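Side-chain contacts in chitinase (Chromobacterium violaceum, PDB 4TXG), which probably hydrolyses the glycosidic bonds of chitin as a family GH18 enzyme and is likely to bind carbohydrate: residues A[181-186]-A[600-605]; A[295-300]-A[347-352]; A[500-505]-A[575-580]; A[655-660]-A[771-776]; A[713-718]-A[755-760]. All coordinates share one frame; numbering follows the deposited sequence.

Overall arrangement
Contacts 1, 2 and 3 belong to the GH18 part of the chain, and contacts 4 and 5 to the beta sandwich of the Chitinase C family region. Contact 1 lies where the entry to strand 185-193 meets the end of the last barrel strand, 599-603; contact 2 pairs two helices of the outer layer, their centres about 24 Å apart. Contact 3, in the insertion before that last strand, has its centre about 23 Å from that of contact 1 and touches it where Trp505 CZ3 lies 3.6 Å from Glu604 OE1. Contacts 4 and 5 share both sheets of the sandwich, their centres about 20 Å apart. A cesium ion lies about 4 Å from the Phe713 side chain in contact 5.

Contact 1 of 5, residues A[181-186]-A[600-605]; sequences SKLTHI and VMFWEL
Leu183 meets Phe602 and Leu605 with one methyl each, and the contact across the two segments is wholly apolar. Its CD2 approaches the rim of the Phe602 ring near the ring plane, 3.6 Å from Phe602 CZ, so the aromatic group is touched at its edge and not over a face. The Phe602 chi1 of 50° sets CG between the backbone N and the carbonyl carbon and swings the ring across to Leu183. The other branch, Leu183 CD1, runs extended from CA (chi2 179°) and ends 4.1 Å from Leu605 CD2. That Leu605 methyl also sits at the edge of the Phe602 ring, in its plane, so the ring rim is flanked by two leucine methyls.

Beside these apolar contacts, at the entry to strand 185-193, Thr184 OG1 is hydrogen-bonded both to Ile156 N and, at 2.8 Å, to His185 ND1, which ties the start of this strand to strand 155-161.

Strand 155-161 runs between strands 185-193 and 599-603 in the parallel barrel of the TIM-barrel fold, and Ile156 on it touches Leu183. Tyr463 stacks on Phe602, while Thr629 of helix 627-636 packs against both Leu183 and Phe602.

Contact 2 of 5, residues A[295-300]-A[347-352]; sequences DSAVAF and QTLRDR
A water molecule bridges Asp295 and Arg352: it donates to Asp295 OD2 at 2.8 Å and accepts from Arg352 NH2 at 3.0 Å. The residues sit on neighbouring helices of the outer layer of the TIM barrel, 287-304 and 338-360, whose segments cross at -41° with their axes 9.6 Å apart. Beside the water, a direct salt bridge joins Arg352 NE to Asp295 OD1 at 3.4 Å. Its hydrogen bond is weak, bent to 130°, and the carboxylate and guanidinium planes are turned 41° apart. The arginine chain, bent at chi2, brings the guanidinium edge back along the helix, where NH1 makes a second salt bridge with Asp351 OD1, its hydrogen bond also weak. Asp351 OD1 is also paired with Arg355, and Thr348 CG2 lies over one face of the guanidinium, toward its rim.

Alongside this network, nearer the buried side, the packing is apolar. Ala297 CB lies 4.0 Å from Leu349 CD1, and Val298 CG2 rests 3.9 Å from Arg352 CB.

Contact 3 of 5, residues A[500-505]-A[575-580]; sequences GIDNIW and VFLSTE
Asp502 and Leu577 are the closest backbone approach, 8.0 Å between CA atoms, where a short 3-10 turn with Asn503 N bonded to Gly500 O faces strand 575-578. Asp502 is the one residue of its segment that touches the strand. It points at Val575 and Leu577, both of which point back, and the two residues, two positions apart along the strand, present their side chains on the same face.

The Asp502 and Val575 side chains come from opposite directions, and the carboxylate oxygen OD2 sits over both valine methyls, 3.7 Å from Val575 CG2 and 3.9 Å from Val575 CG1. Leu577 crosses at about a right angle and forks around the aspartate: CD1, held extended by chi2 of 174°, comes within 4.1 Å of Asp502 OD1, and CD2 within 3.9 Å of the backbone Asp502 O. The buried carboxylate finds its polar partners outside the two segments: OD1 is hydrogen-bonded to Tyr555 OH and OD2 forms a salt bridge with Lys573, while Asp502 O is bonded by Asn520 ND2. Lys573 would probably favour the ionised form of the Asp502 carboxylate.

The strand belongs to a four-stranded antiparallel sheet, between strands 466-468 and 565-570, in an insertion between the barrel strands 457-462 and 599-603, consistent with the alpha+beta insertion of many GH18 chitinases. Leu528 of helix 522-530 packs on both Asp502 and Leu577.

Contact 4 of 5, residues A[655-660]-A[771-776]; sequences AAIDVG and VGLNGK
A beta sandwich is closed along one edge here by a strand that changes sheets: residues 656-657 lie in one sheet and 659-664 in the other, with Asp658 at the centre of an inverse gamma turn between them. Ile657 and Val659, on the two sides of this turn, both point at Val771. The methyl Ile657 CG2 lies 3.8 Å from Val771 CG2, the side chains crossing at about a right angle, and Val659 CB is 4.2 Å from the same valine methyl, which thus touches both residues. The longer branch of Ile657 goes elsewhere: chi1 of -173° and chi2 of 173° stretch it out, and CD1 reaches Leu773 CD2 at 3.9 Å. Leu773 starts a type I' turn to Lys776, closed by Lys776 N to Leu773 O at 3.1 Å, with Leu773 N to Lys776 O completing the pair.

Tyr778 of strand 776-780 packs on Ile657 and Leu773, and Asp658 pairs with Arg684. All four touching residues are buried aliphatic ones. An edge strand that crosses from one sheet to the other while its side chains line the core is a feature seen in immunoglobulin-like sandwiches.

Contact 5 of 5, residues A[713-718]-A[755-760]; sequences FGLKVV and LDVVYY
Leu755, the first residue of 755-760 and already within strand 752-758, lies over one face of Phe713, toward its rim. Its CB stands 3.9 Å from the centroid of the Phe713 ring and 18° off the ring normal, a CH-pi contact; the nearest ring carbon is Phe713 CE1, 3.8 Å from Leu755 CB. The chi1 of 52° places CG between the backbone N and the carbonyl carbon, and both leucine methyls then come close to the ring: Leu755 CD1 lies 4.2 Å from Phe713 CG, and Leu755 CD2 is equally near Phe713 CE2. The same CD1 has Leu715 CD1 as a second neighbour, at 4.2 Å.

Asp756 starts its side chain away from the contact, and its backbone N is hydrogen-bonded to Ser711 OG. Val757 resumes the contact with CG1, which meets Leu715 CD1 at 3.9 Å. The same Leu715 CD1, carried inward by a CG anti to the backbone N (chi1 -180°), touches both Leu755 and Val757.

Strand 752-758 lies in one sheet of the sandwich and Leu715 precedes strand 716-719 at the edge of the other, whose strand 734-740 packs on Phe713 and Leu715 through Val739. The Asp709 carboxylate bonds both Phe713 N and Leu715 N, which probably helps to hold the chain there. All touching atoms are aliphatic or aromatic carbon, so between these segments the sheets meet by van der Waals packing and one CH-pi contact.

Contact 1 of 5, residues A[181-186]-A[600-605]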
# COMPACT_ATOMS: atom_id res chain seq x y z
N SER A 181 22.81 2.22 3.74
CA SER A 181 23.28 1.01 4.41
C SER A 181 22.22 0.38 5.32
O SER A 181 22.47 -0.65 5.94
CB SER A 181 24.54 1.29 5.23
OG SER A 181 24.24 2.11 6.35
N LYS A 182 21.05 1.01 5.39
CA LYS A 182 20.01 0.56 6.32
C LYS A 182 18.68 0.29 5.64
O LYS A 182 17.68 0.03 6.31
CB LYS A 182 19.82 1.59 7.44
CG LYS A 182 21.13 1.95 8.15
CD LYS A 182 20.89 2.87 9.34
CE LYS A 182 22.20 3.30 9.99
NZ LYS A 182 23.08 2.15 10.31
N LEU A 183 18.66 0.34 4.31
CA LEU A 183 17.44 0.11 3.52
C LEU A 183 17.56 -1.10 2.59
O LEU A 183 18.66 -1.61 2.34
CB LEU A 183 17.12 1.34 2.65
CG LEU A 183 16.89 2.71 3.28
CD1 LEU A 183 16.63 3.72 2.20
CD2 LEU A 183 15.71 2.65 4.23
N THR A 184 16.43 -1.56 2.07
CA THR A 184 16.48 -2.60 1.04
C THR A 184 15.96 -2.09 -0.31
O THR A 184 16.40 -2.56 -1.37
CB THR A 184 15.68 -3.85 1.45
OG1 THR A 184 14.29 -3.52 1.61
CG2 THR A 184 16.23 -4.44 2.75
N HIS A 185 15.01 -1.15 -0.27
CA HIS A 185 14.38 -0.59 -1.47
C HIS A 185 14.15 0.91 -1.30
O HIS A 185 13.83 1.39 -0.22
CB HIS A 185 13.02 -1.24 -1.76
CG HIS A 185 13.08 -2.72 -1.99
ND1 HIS A 185 13.29 -3.63 -0.98
CD2 HIS A 185 12.90 -3.45 -3.12
CE1 HIS A 185 13.27 -4.85 -1.47
NE2 HIS A 185 13.03 -4.78 -2.76
N ILE A 186 14.30 1.64 -2.40
CA ILE A 186 13.96 3.06 -2.44
C ILE A 186 12.98 3.31 -3.57
O ILE A 186 13.23 2.94 -4.71
CB ILE A 186 15.19 3.94 -2.67
CG1 ILE A 186 16.22 3.74 -1.55
CG2 ILE A 186 14.78 5.42 -2.82
CD1 ILE A 186 17.63 4.20 -1.95
N VAL A 600 8.52 -3.41 5.92
CA VAL A 600 7.96 -2.13 6.30
C VAL A 600 8.30 -1.10 5.23
O VAL A 600 9.41 -1.09 4.70
CB VAL A 600 8.52 -1.65 7.67
CG1 VAL A 600 8.03 -0.25 8.00
CG2 VAL A 600 8.14 -2.62 8.80
N MET A 601 7.31 -0.26 4.90
CA MET A 601 7.50 0.83 3.96
C MET A 601 7.27 2.12 4.76
O MET A 601 6.53 2.10 5.73
CB MET A 601 6.52 0.69 2.78
CG MET A 601 6.41 1.89 1.86
SD MET A 601 5.20 3.08 2.52
CE MET A 601 3.65 2.29 2.03
N PHE A 602 7.92 3.22 4.40
CA PHE A 602 7.60 4.48 5.07
C PHE A 602 7.59 5.65 4.10
O PHE A 602 8.34 5.70 3.13
CB PHE A 602 8.57 4.73 6.24
CG PHE A 602 10.02 4.60 5.88
CD1 PHE A 602 10.72 5.70 5.42
CD2 PHE A 602 10.68 3.40 6.02
CE1 PHE A 602 12.06 5.59 5.09
CE2 PHE A 602 12.03 3.29 5.70
CZ PHE A 602 12.71 4.38 5.23
N TRP A 603 6.67 6.58 4.37
CA TRP A 603 6.60 7.87 3.70
C TRP A 603 6.90 8.92 4.76
O TRP A 603 6.17 8.97 5.75
CB TRP A 603 5.20 8.10 3.11
CG TRP A 603 5.09 9.41 2.42
CD1 TRP A 603 4.95 10.64 3.01
CD2 TRP A 603 5.17 9.64 1.02
NE1 TRP A 603 4.93 11.62 2.04
CE2 TRP A 603 5.05 11.03 0.81
CE3 TRP A 603 5.31 8.79 -0.10
CZ2 TRP A 603 5.07 11.60 -0.46
CZ3 TRP A 603 5.33 9.36 -1.35
CH2 TRP A 603 5.21 10.75 -1.53
N GLU A 604 7.93 9.76 4.61
CA GLU A 604 8.93 9.74 3.55
C GLU A 604 10.30 9.87 4.22
O GLU A 604 10.38 10.24 5.40
CB GLU A 604 8.72 10.91 2.57
CG GLU A 604 8.68 12.25 3.30
CD GLU A 604 8.65 13.46 2.39
OE1 GLU A 604 7.58 14.12 2.30
OE2 GLU A 604 9.69 13.76 1.77
N LEU A 605 11.36 9.61 3.48
CA LEU A 605 12.71 9.62 4.04
C LEU A 605 13.05 10.94 4.75
O LEU A 605 13.65 10.94 5.83
CB LEU A 605 13.73 9.32 2.95
CG LEU A 605 13.82 7.84 2.58
CD1 LEU A 605 14.38 7.65 1.17
CD2 LEU A 605 14.71 7.12 3.59

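Contact 2 of 5, residues A[295-300]-A[347-352]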
# COMPACT_ATOMS: atom_id res chain seq x y z
N ASP A 295 4.95 -0.39 -22.34
CA ASP A 295 6.18 -0.30 -23.14
C ASP A 295 7.06 0.86 -22.66
O ASP A 295 8.29 0.75 -22.66
CB ASP A 295 5.85 -0.13 -24.62
CG ASP A 295 5.25 -1.40 -25.23
OD1 ASP A 295 5.36 -2.49 -24.63
OD2 ASP A 295 4.67 -1.31 -26.34
N SER A 296 6.44 1.97 -22.26
CA SER A 296 7.21 3.13 -21.80
C SER A 296 7.90 2.83 -20.47
O SER A 296 8.97 3.36 -20.19
CB SER A 296 6.32 4.39 -21.67
OG SER A 296 5.51 4.36 -20.51
N ALA A 297 7.29 1.98 -19.65
CA ALA A 297 7.87 1.62 -18.36
C ALA A 297 9.13 0.79 -18.58
O ALA A 297 10.14 0.99 -17.91
CB ALA A 297 6.87 0.88 -17.49
N VAL A 298 9.05 -0.16 -19.51
CA VAL A 298 10.22 -0.96 -19.88
C VAL A 298 11.36 -0.05 -20.36
O VAL A 298 12.50 -0.19 -19.92
CB VAL A 298 9.87 -1.99 -20.98
CG1 VAL A 298 11.13 -2.60 -21.57
CG2 VAL A 298 8.96 -3.09 -20.42
N ALA A 299 11.04 0.91 -21.23
CA ALA A 299 12.07 1.78 -21.78
C ALA A 299 12.68 2.66 -20.68
O ALA A 299 13.88 2.94 -20.70
CB ALA A 299 11.50 2.65 -22.89
N PHE A 300 11.84 3.09 -19.75
CA PHE A 300 12.28 3.96 -18.65
C PHE A 300 13.22 3.21 -17.71
O PHE A 300 14.28 3.72 -17.33
CB PHE A 300 11.06 4.47 -17.88
CG PHE A 300 11.36 5.53 -16.86
CD1 PHE A 300 11.69 5.19 -15.56
CD2 PHE A 300 11.28 6.87 -17.20
CE1 PHE A 300 11.95 6.18 -14.61
CE2 PHE A 300 11.53 7.86 -16.27
CZ PHE A 300 11.86 7.52 -14.97
N GLN A 347 -1.67 -6.94 -15.49
CA GLN A 347 -1.36 -8.14 -16.27
C GLN A 347 -0.44 -7.79 -17.44
O GLN A 347 0.51 -8.53 -17.75
CB GLN A 347 -2.63 -8.81 -16.80
CG GLN A 347 -2.32 -10.07 -17.59
CD GLN A 347 -3.54 -10.93 -17.86
OE1 GLN A 347 -4.63 -10.68 -17.33
NE2 GLN A 347 -3.36 -11.96 -18.68
N THR A 348 -0.69 -6.65 -18.07
CA THR A 348 0.11 -6.23 -19.22
C THR A 348 1.49 -5.77 -18.79
O THR A 348 2.50 -6.07 -19.44
CB THR A 348 -0.60 -5.12 -20.01
OG1 THR A 348 -1.91 -5.56 -20.38
CG2 THR A 348 0.18 -4.79 -21.29
N LEU A 349 1.55 -5.03 -17.70
CA LEU A 349 2.83 -4.60 -17.15
C LEU A 349 3.69 -5.81 -16.78
O LEU A 349 4.89 -5.84 -17.07
CB LEU A 349 2.58 -3.72 -15.94
CG LEU A 349 3.56 -2.64 -15.49
CD1 LEU A 349 4.08 -1.80 -16.63
CD2 LEU A 349 2.79 -1.78 -14.48
N ARG A 350 3.07 -6.82 -16.17
CA ARG A 350 3.74 -8.06 -15.79
C ARG A 350 4.31 -8.76 -17.03
O ARG A 350 5.46 -9.19 -17.04
CB ARG A 350 2.77 -9.00 -15.06
CG ARG A 350 3.34 -10.38 -14.70
CD ARG A 350 4.17 -10.33 -13.41
NE ARG A 350 5.54 -9.85 -13.64
CZ ARG A 350 6.30 -9.29 -12.70
NH1 ARG A 350 7.54 -8.91 -12.99
NH2 ARG A 350 5.81 -9.11 -11.46
N ASP A 351 3.49 -8.84 -18.07
CA ASP A 351 3.90 -9.45 -19.32
C ASP A 351 5.10 -8.71 -19.95
O ASP A 351 6.09 -9.34 -20.34
CB ASP A 351 2.73 -9.47 -20.31
CG ASP A 351 3.09 -10.08 -21.65
OD1 ASP A 351 3.67 -9.37 -22.49
OD2 ASP A 351 2.80 -11.28 -21.85
N ARG A 352 5.02 -7.38 -20.03
CA ARG A 352 6.08 -6.64 -20.70
C ARG A 352 7.37 -6.67 -19.90
O ARG A 352 8.46 -6.80 -20.47
CB ARG A 352 5.67 -5.18 -20.95
CG ARG A 352 4.47 -5.02 -21.86
CD ARG A 352 4.66 -5.65 -23.23
NE ARG A 352 3.53 -5.31 -24.08
CZ ARG A 352 2.38 -5.98 -24.12
NH1 ARG A 352 2.20 -7.06 -23.37
NH2 ARG A 352 1.40 -5.57 -24.92
O HOH W 1 2.91 -3.44 -26.33

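Contact 3 of 5, residues A[500-505]-A[575-580]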
# COMPACT_ATOMS: atom_id res chain seq x y z
N GLY A 500 0.04 26.88 10.92
CA GLY A 500 1.22 27.63 11.35
C GLY A 500 2.36 26.74 11.81
O GLY A 500 2.82 25.88 11.07
N ILE A 501 2.79 26.94 13.06
CA ILE A 501 3.91 26.16 13.61
C ILE A 501 3.52 24.69 13.75
O ILE A 501 4.38 23.81 13.88
CB ILE A 501 4.36 26.73 14.97
CG1 ILE A 501 5.74 26.17 15.37
CG2 ILE A 501 3.30 26.47 16.04
CD1 ILE A 501 6.36 26.84 16.59
N ASP A 502 2.21 24.42 13.71
CA ASP A 502 1.69 23.05 13.77
C ASP A 502 1.50 22.40 12.39
O ASP A 502 0.91 21.32 12.30
CB ASP A 502 0.35 23.03 14.50
CG ASP A 502 0.46 23.48 15.93
OD1 ASP A 502 1.49 23.18 16.58
OD2 ASP A 502 -0.49 24.15 16.41
N ASN A 503 1.99 23.04 11.34
CA ASN A 503 1.65 22.62 9.98
C ASN A 503 2.74 23.00 8.97
O ASN A 503 2.45 23.49 7.88
CB ASN A 503 0.29 23.25 9.60
CG ASN A 503 -0.30 22.70 8.31
OD1 ASN A 503 -0.22 21.51 8.02
ND2 ASN A 503 -0.92 23.59 7.53
N ILE A 504 4.00 22.79 9.34
CA ILE A 504 5.09 23.39 8.56
C ILE A 504 5.33 22.73 7.21
O ILE A 504 5.96 23.31 6.34
CB ILE A 504 6.42 23.41 9.36
CG1 ILE A 504 7.09 22.03 9.41
CG2 ILE A 504 6.19 23.98 10.75
CD1 ILE A 504 8.55 22.10 9.95
N TRP A 505 4.82 21.51 7.02
CA TRP A 505 4.93 20.84 5.73
C TRP A 505 3.62 20.95 4.94
O TRP A 505 3.27 20.05 4.19
CB TRP A 505 5.33 19.38 5.91
CG TRP A 505 6.81 19.17 5.84
CD1 TRP A 505 7.78 20.12 5.84
CD2 TRP A 505 7.48 17.91 5.74
NE1 TRP A 505 9.03 19.53 5.74
CE2 TRP A 505 8.87 18.17 5.68
CE3 TRP A 505 7.05 16.58 5.69
CZ2 TRP A 505 9.82 17.16 5.58
CZ3 TRP A 505 8.00 15.57 5.59
CH2 TRP A 505 9.36 15.87 5.53
N VAL A 575 -4.91 21.40 20.50
CA VAL A 575 -4.30 20.85 19.29
C VAL A 575 -3.84 19.40 19.53
O VAL A 575 -3.17 19.10 20.50
CB VAL A 575 -3.09 21.70 18.82
CG1 VAL A 575 -2.21 20.91 17.80
CG2 VAL A 575 -3.56 23.01 18.22
N PHE A 576 -4.26 18.52 18.62
CA PHE A 576 -3.90 17.10 18.62
C PHE A 576 -3.05 16.84 17.39
O PHE A 576 -3.51 17.05 16.27
CB PHE A 576 -5.18 16.23 18.59
CG PHE A 576 -4.93 14.74 18.54
CD1 PHE A 576 -4.57 14.10 17.35
CD2 PHE A 576 -5.16 13.95 19.66
CE1 PHE A 576 -4.39 12.72 17.31
CE2 PHE A 576 -4.99 12.57 19.62
CZ PHE A 576 -4.60 11.96 18.45
N LEU A 577 -1.81 16.40 17.58
CA LEU A 577 -0.95 16.03 16.45
C LEU A 577 -0.62 14.56 16.53
O LEU A 577 0.01 14.12 17.49
CB LEU A 577 0.35 16.85 16.44
CG LEU A 577 0.19 18.36 16.26
CD1 LEU A 577 1.53 19.06 16.43
CD2 LEU A 577 -0.39 18.66 14.90
N SER A 578 -1.06 13.78 15.55
CA SER A 578 -0.73 12.36 15.53
C SER A 578 0.72 12.16 15.10
O SER A 578 1.13 12.65 14.05
CB SER A 578 -1.66 11.59 14.59
OG SER A 578 -1.20 10.26 14.46
N THR A 579 1.49 11.44 15.91
CA THR A 579 2.90 11.26 15.62
C THR A 579 3.27 9.79 15.43
O THR A 579 2.43 8.90 15.55
CB THR A 579 3.78 11.88 16.73
OG1 THR A 579 3.47 11.27 17.99
CG2 THR A 579 3.54 13.39 16.83
N GLU A 580 4.54 9.56 15.12
CA GLU A 580 5.08 8.21 14.99
C GLU A 580 6.51 8.32 15.49
O GLU A 580 7.28 9.14 14.98
CB GLU A 580 5.02 7.73 13.53
CG GLU A 580 5.45 6.28 13.31
CD GLU A 580 4.33 5.28 13.60
OE1 GLU A 580 3.82 5.25 14.74
OE2 GLU A 580 3.95 4.53 12.69

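Contact 4 of 5, residues A[655-660]-A[771-776]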
# COMPACT_ATOMS: atom_id res chain seq x y z
N ALA A 655 -1.73 -34.40 -4.57
CA ALA A 655 -2.31 -34.44 -5.91
C ALA A 655 -3.20 -33.23 -6.14
O ALA A 655 -3.67 -32.60 -5.20
CB ALA A 655 -3.09 -35.73 -6.11
N ALA A 656 -3.44 -32.91 -7.41
CA ALA A 656 -4.27 -31.76 -7.73
C ALA A 656 -5.38 -32.14 -8.70
O ALA A 656 -5.37 -33.21 -9.29
CB ALA A 656 -3.41 -30.65 -8.33
N ILE A 657 -6.35 -31.24 -8.83
CA ILE A 657 -7.40 -31.40 -9.84
C ILE A 657 -7.65 -30.03 -10.45
O ILE A 657 -7.52 -29.02 -9.77
CB ILE A 657 -8.70 -32.00 -9.23
CG1 ILE A 657 -9.72 -32.33 -10.33
CG2 ILE A 657 -9.27 -31.08 -8.16
CD1 ILE A 657 -10.96 -33.09 -9.83
N ASP A 658 -7.99 -29.98 -11.74
CA ASP A 658 -8.20 -28.68 -12.37
C ASP A 658 -9.63 -28.20 -12.20
O ASP A 658 -10.47 -28.37 -13.08
CB ASP A 658 -7.85 -28.73 -13.86
CG ASP A 658 -7.56 -27.35 -14.43
OD1 ASP A 658 -7.85 -26.34 -13.75
OD2 ASP A 658 -7.05 -27.29 -15.57
N VAL A 659 -9.89 -27.62 -11.03
CA VAL A 659 -11.17 -26.99 -10.74
C VAL A 659 -10.86 -25.52 -10.49
O VAL A 659 -9.92 -25.19 -9.76
CB VAL A 659 -11.86 -27.63 -9.52
CG1 VAL A 659 -13.11 -26.85 -9.12
CG2 VAL A 659 -12.21 -29.08 -9.84
N GLY A 660 -11.63 -24.64 -11.13
CA GLY A 660 -11.40 -23.21 -11.02
C GLY A 660 -12.43 -22.54 -10.12
O GLY A 660 -13.59 -22.95 -10.09
N VAL A 771 -10.26 -29.67 -3.03
CA VAL A 771 -11.44 -30.39 -3.50
C VAL A 771 -11.44 -31.76 -2.83
O VAL A 771 -10.49 -32.53 -2.99
CB VAL A 771 -11.45 -30.53 -5.03
CG1 VAL A 771 -12.67 -31.34 -5.49
CG2 VAL A 771 -11.43 -29.15 -5.68
N GLY A 772 -12.50 -32.05 -2.08
CA GLY A 772 -12.63 -33.33 -1.40
C GLY A 772 -13.50 -34.24 -2.23
O GLY A 772 -14.71 -34.06 -2.33
N LEU A 773 -12.86 -35.24 -2.84
CA LEU A 773 -13.50 -36.05 -3.87
C LEU A 773 -13.30 -37.53 -3.60
O LEU A 773 -12.17 -38.01 -3.59
CB LEU A 773 -12.91 -35.67 -5.24
CG LEU A 773 -13.25 -36.52 -6.45
CD1 LEU A 773 -14.74 -36.53 -6.69
CD2 LEU A 773 -12.51 -35.97 -7.67
N ASN A 774 -14.41 -38.24 -3.38
CA ASN A 774 -14.37 -39.68 -3.09
C ASN A 774 -13.31 -40.08 -2.06
O ASN A 774 -12.55 -41.02 -2.27
CB ASN A 774 -14.15 -40.47 -4.38
CG ASN A 774 -15.30 -40.34 -5.34
OD1 ASN A 774 -15.12 -40.28 -6.56
ND2 ASN A 774 -16.52 -40.27 -4.80
N GLY A 775 -13.26 -39.36 -0.95
CA GLY A 775 -12.38 -39.73 0.15
C GLY A 775 -10.96 -39.18 0.12
O GLY A 775 -10.20 -39.37 1.06
N LYS A 776 -10.61 -38.49 -0.97
CA LYS A 776 -9.27 -37.94 -1.11
C LYS A 776 -9.33 -36.42 -1.27
O LYS A 776 -10.28 -35.89 -1.84
CB LYS A 776 -8.55 -38.58 -2.30
CG LYS A 776 -7.15 -38.03 -2.58
CD LYS A 776 -6.14 -39.15 -2.80
CE LYS A 776 -6.41 -39.94 -4.07
NZ LYS A 776 -5.85 -39.28 -5.28

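Contact 5 of 5, residues A[713-718]-A[755-760]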
# COMPACT_ATOMS: atom_id res chain seq x y z
N PHE A 713 -26.96 -23.63 -0.37
CA PHE A 713 -25.85 -24.60 -0.40
C PHE A 713 -25.32 -24.97 1.00
O PHE A 713 -24.69 -26.02 1.17
CB PHE A 713 -24.68 -24.06 -1.23
CG PHE A 713 -24.86 -24.15 -2.72
CD1 PHE A 713 -25.81 -23.39 -3.37
CD2 PHE A 713 -24.02 -24.97 -3.48
CE1 PHE A 713 -25.97 -23.46 -4.75
CE2 PHE A 713 -24.17 -25.05 -4.87
CZ PHE A 713 -25.15 -24.30 -5.50
N GLY A 714 -25.51 -24.10 1.98
CA GLY A 714 -25.00 -24.36 3.31
C GLY A 714 -23.52 -24.07 3.53
O GLY A 714 -22.90 -24.65 4.41
N LEU A 715 -22.96 -23.17 2.71
CA LEU A 715 -21.59 -22.70 2.90
C LEU A 715 -21.39 -22.20 4.33
O LEU A 715 -22.22 -21.47 4.85
CB LEU A 715 -21.28 -21.58 1.90
CG LEU A 715 -19.89 -20.92 1.91
CD1 LEU A 715 -19.52 -20.49 0.50
CD2 LEU A 715 -19.82 -19.74 2.86
N LYS A 716 -20.29 -22.60 4.96
CA LYS A 716 -20.02 -22.15 6.33
C LYS A 716 -18.55 -22.21 6.69
O LYS A 716 -17.76 -22.87 6.02
CB LYS A 716 -20.83 -22.97 7.33
CG LYS A 716 -20.36 -24.41 7.44
CD LYS A 716 -21.34 -25.22 8.29
CE LYS A 716 -20.78 -26.58 8.67
NZ LYS A 716 -20.33 -27.36 7.48
N VAL A 717 -18.18 -21.53 7.76
CA VAL A 717 -16.83 -21.63 8.29
C VAL A 717 -16.67 -22.92 9.07
O VAL A 717 -17.46 -23.21 9.98
CB VAL A 717 -16.51 -20.42 9.20
CG1 VAL A 717 -15.19 -20.64 9.95
CG2 VAL A 717 -16.49 -19.15 8.37
N VAL A 718 -15.66 -23.72 8.71
CA VAL A 718 -15.40 -24.96 9.42
C VAL A 718 -14.22 -24.81 10.38
O VAL A 718 -14.02 -25.64 11.27
CB VAL A 718 -15.12 -26.14 8.46
CG1 VAL A 718 -16.41 -26.56 7.78
CG2 VAL A 718 -14.06 -25.76 7.42
N LEU A 755 -22.98 -19.90 -7.08
CA LEU A 755 -23.75 -19.64 -5.87
C LEU A 755 -23.47 -18.24 -5.38
O LEU A 755 -22.36 -17.73 -5.54
CB LEU A 755 -23.43 -20.66 -4.77
CG LEU A 755 -21.97 -20.88 -4.40
CD1 LEU A 755 -21.87 -21.23 -2.92
CD2 LEU A 755 -21.37 -21.99 -5.25
N ASP A 756 -24.48 -17.61 -4.79
CA ASP A 756 -24.31 -16.29 -4.23
C ASP A 756 -23.80 -16.41 -2.80
O ASP A 756 -24.34 -17.16 -2.01
CB ASP A 756 -25.62 -15.52 -4.27
CG ASP A 756 -26.15 -15.34 -5.68
OD1 ASP A 756 -25.39 -14.84 -6.53
OD2 ASP A 756 -27.31 -15.73 -5.93
N VAL A 757 -22.73 -15.68 -2.49
CA VAL A 757 -22.20 -15.71 -1.13
C VAL A 757 -22.40 -14.35 -0.51
O VAL A 757 -22.66 -13.39 -1.22
CB VAL A 757 -20.72 -16.10 -1.10
CG1 VAL A 757 -20.53 -17.45 -1.80
CG2 VAL A 757 -19.86 -15.04 -1.77
N VAL A 758 -22.31 -14.26 0.81
CA VAL A 758 -22.43 -12.97 1.48
C VAL A 758 -21.42 -12.89 2.60
O VAL A 758 -21.28 -13.83 3.39
CB VAL A 758 -23.84 -12.74 2.07
CG1 VAL A 758 -23.89 -11.41 2.81
CG2 VAL A 758 -24.86 -12.72 1.00
N TYR A 759 -20.68 -11.79 2.65
CA TYR A 759 -19.80 -11.50 3.78
C TYR A 759 -19.80 -9.99 4.02
O TYR A 759 -20.35 -9.23 3.22
CB TYR A 759 -18.39 -12.05 3.55
CG TYR A 759 -17.76 -11.66 2.23
CD1 TYR A 759 -17.99 -12.40 1.08
CD2 TYR A 759 -16.90 -10.58 2.16
CE1 TYR A 759 -17.40 -12.04 -0.14
CE2 TYR A 759 -16.31 -10.22 0.95
CZ TYR A 759 -16.57 -10.96 -0.19
OH TYR A 759 -15.97 -10.59 -1.38
N TYR A 760 -19.19 -9.54 5.12
CA TYR A 760 -19.51 -8.21 5.63
C TYR A 760 -18.40 -7.17 5.62
O TYR A 760 -18.68 -5.98 5.75
CB TYR A 760 -20.08 -8.33 7.04
CG TYR A 760 -21.46 -8.92 6.96
CD1 TYR A 760 -22.54 -8.12 6.61
CD2 TYR A 760 -21.67 -10.27 7.16
CE1 TYR A 760 -23.81 -8.65 6.50
CE2 TYR A 760 -22.95 -10.81 7.05
CZ TYR A 760 -24.00 -9.99 6.72
OH TYR A 760 -25.28 -10.50 6.61